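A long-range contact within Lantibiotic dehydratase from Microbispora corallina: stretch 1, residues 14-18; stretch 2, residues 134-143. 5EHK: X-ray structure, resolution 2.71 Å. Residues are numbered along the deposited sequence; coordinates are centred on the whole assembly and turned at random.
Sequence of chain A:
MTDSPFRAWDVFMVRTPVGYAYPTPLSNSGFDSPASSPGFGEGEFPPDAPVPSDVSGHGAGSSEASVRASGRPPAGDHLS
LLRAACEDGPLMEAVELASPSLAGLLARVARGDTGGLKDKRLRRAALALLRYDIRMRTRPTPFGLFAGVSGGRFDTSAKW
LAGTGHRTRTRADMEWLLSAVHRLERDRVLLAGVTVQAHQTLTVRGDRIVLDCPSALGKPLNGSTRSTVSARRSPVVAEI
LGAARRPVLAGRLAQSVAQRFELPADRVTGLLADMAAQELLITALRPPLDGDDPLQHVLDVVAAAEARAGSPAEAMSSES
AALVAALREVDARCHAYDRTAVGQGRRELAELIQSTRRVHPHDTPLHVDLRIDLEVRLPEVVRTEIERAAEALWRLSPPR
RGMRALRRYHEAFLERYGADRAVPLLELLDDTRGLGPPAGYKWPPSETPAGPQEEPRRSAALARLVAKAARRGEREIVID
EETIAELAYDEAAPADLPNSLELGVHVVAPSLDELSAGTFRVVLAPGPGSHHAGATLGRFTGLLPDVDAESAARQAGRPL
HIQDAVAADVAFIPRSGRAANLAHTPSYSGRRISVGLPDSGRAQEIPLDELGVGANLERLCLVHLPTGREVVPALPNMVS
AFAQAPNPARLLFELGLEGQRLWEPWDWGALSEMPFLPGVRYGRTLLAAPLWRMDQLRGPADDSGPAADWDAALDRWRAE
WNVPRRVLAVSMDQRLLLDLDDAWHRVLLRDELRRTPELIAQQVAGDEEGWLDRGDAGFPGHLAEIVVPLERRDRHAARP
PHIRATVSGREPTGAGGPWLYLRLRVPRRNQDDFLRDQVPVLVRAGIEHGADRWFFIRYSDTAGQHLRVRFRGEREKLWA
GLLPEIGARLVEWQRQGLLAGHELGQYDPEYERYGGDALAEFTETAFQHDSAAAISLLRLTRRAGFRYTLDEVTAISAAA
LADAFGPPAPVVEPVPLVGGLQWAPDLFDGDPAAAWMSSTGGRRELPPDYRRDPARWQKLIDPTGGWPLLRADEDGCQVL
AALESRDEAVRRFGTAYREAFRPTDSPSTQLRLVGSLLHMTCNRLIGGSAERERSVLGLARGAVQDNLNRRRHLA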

# COMPACT_ATOMS: atom_id res chain seq x y z
N VAL A 14 -28.14 1.91 -32.65
CA VAL A 14 -27.30 1.04 -33.44
C VAL A 14 -26.15 1.88 -33.93
O VAL A 14 -26.37 3.02 -34.35
CB VAL A 14 -28.05 0.49 -34.67
CG1 VAL A 14 -27.14 -0.41 -35.48
CG2 VAL A 14 -29.29 -0.25 -34.23
N ARG A 15 -24.93 1.36 -33.81
CA ARG A 15 -23.76 1.99 -34.39
C ARG A 15 -23.33 1.12 -35.54
O ARG A 15 -23.35 -0.10 -35.43
CB ARG A 15 -22.59 2.06 -33.40
CG ARG A 15 -22.92 2.42 -31.96
CD ARG A 15 -21.63 2.46 -31.15
NE ARG A 15 -21.85 2.93 -29.78
CZ ARG A 15 -21.69 2.15 -28.71
NH1 ARG A 15 -21.31 0.88 -28.84
NH2 ARG A 15 -21.92 2.65 -27.51
N THR A 16 -22.95 1.73 -36.66
CA THR A 16 -22.56 0.94 -37.82
C THR A 16 -21.73 1.72 -38.84
O THR A 16 -21.90 2.93 -38.99
CB THR A 16 -23.82 0.34 -38.47
OG1 THR A 16 -23.84 -1.07 -38.20
CG2 THR A 16 -23.89 0.61 -39.98
N PRO A 17 -20.81 1.04 -39.55
CA PRO A 17 -20.06 1.75 -40.60
C PRO A 17 -20.85 1.90 -41.91
O PRO A 17 -21.80 1.15 -42.12
CB PRO A 17 -18.83 0.85 -40.81
CG PRO A 17 -19.32 -0.52 -40.46
CD PRO A 17 -20.36 -0.36 -39.38
N VAL A 18 -20.47 2.84 -42.77
CA VAL A 18 -21.18 3.01 -44.04
C VAL A 18 -21.05 1.75 -44.89
O VAL A 18 -22.04 1.29 -45.47
CB VAL A 18 -20.67 4.20 -44.86
CG1 VAL A 18 -20.34 5.38 -43.98
CG2 VAL A 18 -19.47 3.78 -45.65
N ILE A 134 -10.51 0.24 -44.19
CA ILE A 134 -10.95 -0.79 -43.27
C ILE A 134 -11.97 -0.26 -42.29
O ILE A 134 -12.98 -0.92 -42.02
CB ILE A 134 -9.75 -1.34 -42.48
CG1 ILE A 134 -8.79 -2.03 -43.45
CG2 ILE A 134 -10.20 -2.32 -41.41
CD1 ILE A 134 -7.65 -2.73 -42.78
N ARG A 135 -11.72 0.94 -41.76
CA ARG A 135 -12.63 1.52 -40.80
C ARG A 135 -13.99 1.72 -41.41
O ARG A 135 -14.99 1.33 -40.81
CB ARG A 135 -12.15 2.87 -40.29
CG ARG A 135 -12.86 3.27 -39.01
CD ARG A 135 -12.92 4.76 -38.79
NE ARG A 135 -13.25 5.01 -37.40
CZ ARG A 135 -12.36 5.24 -36.45
NH1 ARG A 135 -11.06 5.31 -36.75
NH2 ARG A 135 -12.76 5.44 -35.20
N MET A 136 -14.01 2.32 -42.59
CA MET A 136 -15.25 2.72 -43.26
C MET A 136 -16.14 1.52 -43.56
O MET A 136 -17.36 1.65 -43.71
CB MET A 136 -14.95 3.46 -44.55
CG MET A 136 -16.15 4.16 -45.11
SD MET A 136 -15.75 5.36 -46.39
CE MET A 136 -17.13 6.50 -46.19
N ARG A 137 -15.51 0.36 -43.61
CA ARG A 137 -16.21 -0.83 -44.02
C ARG A 137 -16.42 -1.82 -42.87
O ARG A 137 -17.18 -2.78 -42.99
CB ARG A 137 -15.55 -1.40 -45.29
CG ARG A 137 -15.73 -0.44 -46.51
CD ARG A 137 -14.79 -0.68 -47.71
NE ARG A 137 -14.95 -2.04 -48.25
CZ ARG A 137 -15.83 -2.43 -49.18
NH1 ARG A 137 -16.69 -1.58 -49.73
NH2 ARG A 137 -15.84 -3.71 -49.55
N THR A 138 -15.77 -1.57 -41.73
CA THR A 138 -15.86 -2.50 -40.61
C THR A 138 -16.04 -1.92 -39.21
O THR A 138 -16.54 -2.63 -38.35
CB THR A 138 -14.65 -3.45 -40.55
OG1 THR A 138 -13.43 -2.68 -40.55
CG2 THR A 138 -14.66 -4.41 -41.73
N ARG A 139 -15.63 -0.68 -38.97
CA ARG A 139 -15.70 -0.11 -37.60
C ARG A 139 -16.97 0.62 -37.22
O ARG A 139 -17.17 1.77 -37.61
CB ARG A 139 -14.53 0.83 -37.28
CG ARG A 139 -14.59 1.40 -35.86
CD ARG A 139 -13.56 0.83 -34.95
NE ARG A 139 -12.53 1.81 -34.66
CZ ARG A 139 -12.35 2.38 -33.47
NH1 ARG A 139 -13.13 2.06 -32.45
NH2 ARG A 139 -11.37 3.26 -33.31
N PRO A 140 -17.78 -0.01 -36.37
CA PRO A 140 -19.08 0.55 -35.98
C PRO A 140 -18.99 1.84 -35.17
O PRO A 140 -19.99 2.56 -35.13
CB PRO A 140 -19.71 -0.56 -35.13
CG PRO A 140 -18.55 -1.37 -34.64
CD PRO A 140 -17.49 -1.29 -35.70
N THR A 141 -17.83 2.16 -34.61
CA THR A 141 -17.72 3.31 -33.72
C THR A 141 -18.03 4.60 -34.48
O THR A 141 -17.36 4.92 -35.46
CB THR A 141 -16.31 3.40 -33.09
OG1 THR A 141 -15.92 2.12 -32.61
CG2 THR A 141 -16.29 4.41 -31.96
N PRO A 142 -19.11 5.31 -34.07
CA PRO A 142 -19.55 6.49 -34.81
C PRO A 142 -18.46 7.53 -34.82
O PRO A 142 -18.13 8.10 -33.79
CB PRO A 142 -20.77 6.97 -34.02
CG PRO A 142 -21.32 5.75 -33.41
CD PRO A 142 -20.09 4.93 -33.03
N PHE A 143 -17.86 7.72 -35.99
CA PHE A 143 -16.79 8.68 -36.17
C PHE A 143 -17.28 9.82 -37.08
O PHE A 143 -18.27 10.48 -36.76
CB PHE A 143 -15.50 8.01 -36.66
CG PHE A 143 -14.29 8.90 -36.58
CD1 PHE A 143 -14.32 10.06 -35.79
CD2 PHE A 143 -13.15 8.61 -37.30
CE1 PHE A 143 -13.22 10.91 -35.72
CE2 PHE A 143 -12.04 9.46 -37.23
CZ PHE A 143 -12.08 10.61 -36.44

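The contact between residues 14-18 and 134-143 is one of van der Waals packing, in which side chains of the first stretch lie against backbone, proline rings and the M136 side chain of the second, and no hydrogen bond crosses between them. The strand runs at 137° to the helix that opens the second stretch, their axes approaching to 7.1 Å, and the two sides together bury 405 Å². The chains come closest in register at T16 and P140, whose CA atoms are 4.0 Å apart.

P17 is the most heavily covered residue, losing 80 Å² to the other stretch. Its CA-to-CB bond points toward that stretch, and its ring lies over the main chain from R135 to P140. P17 CB lies 3.3 Å from M136 O and 3.7 Å from R139 O, while P17 CG is 3.8 Å from T138 C, so the ring packs largely on main-chain atoms. On the loop, P17 CD approaches P140 CA at 3.7 Å and P140 CB at 4.3 Å, bringing the two proline rings together.

The backbone that receives P17 is held by its own hydrogen bonds. R139 N donates to R135 O over 2.8 Å and T138 N to R135 O over 3.1 Å, whereas T138 OG1 donates to I134 O at a very short 2.3 Å. The side chain of T138 is thus engaged within its own stretch, and its CA-to-CB bond points away from the strand.

Beside P17, V18 adds an apolar contact: V18 CG2 meets M136 CG at 3.4 Å. The CA-to-CB bond of M136 points sideways, but the end of its side chain comes nearer to the first stretch.

R15 also directs its CA-to-CB bond toward the second stretch, where it meets the loop. R15 CB is 3.2 Å from P140 O, and further out R15 CD packs at 3.5 Å against P142 CD, so that the aliphatic part of the arginine makes these close approaches. The guanidinium lies oblique to P142, and R15 NH1 is hydrogen-bonded elsewhere in the structure.

T16, between R15 and P17, turns its CA-to-CB bond away, and T16 OG1 makes a weak hydrogen bond of 3.0 Å to R15 O. The polar main-chain groups that come near one another across the contact are poorly aligned: T16 N stands 3.4 Å from P140 O and V18 N 3.5 Å from M136 O, but neither pair has the angle for a hydrogen bond. Proximity here therefore reflects close packing rather than sheet-like pairing.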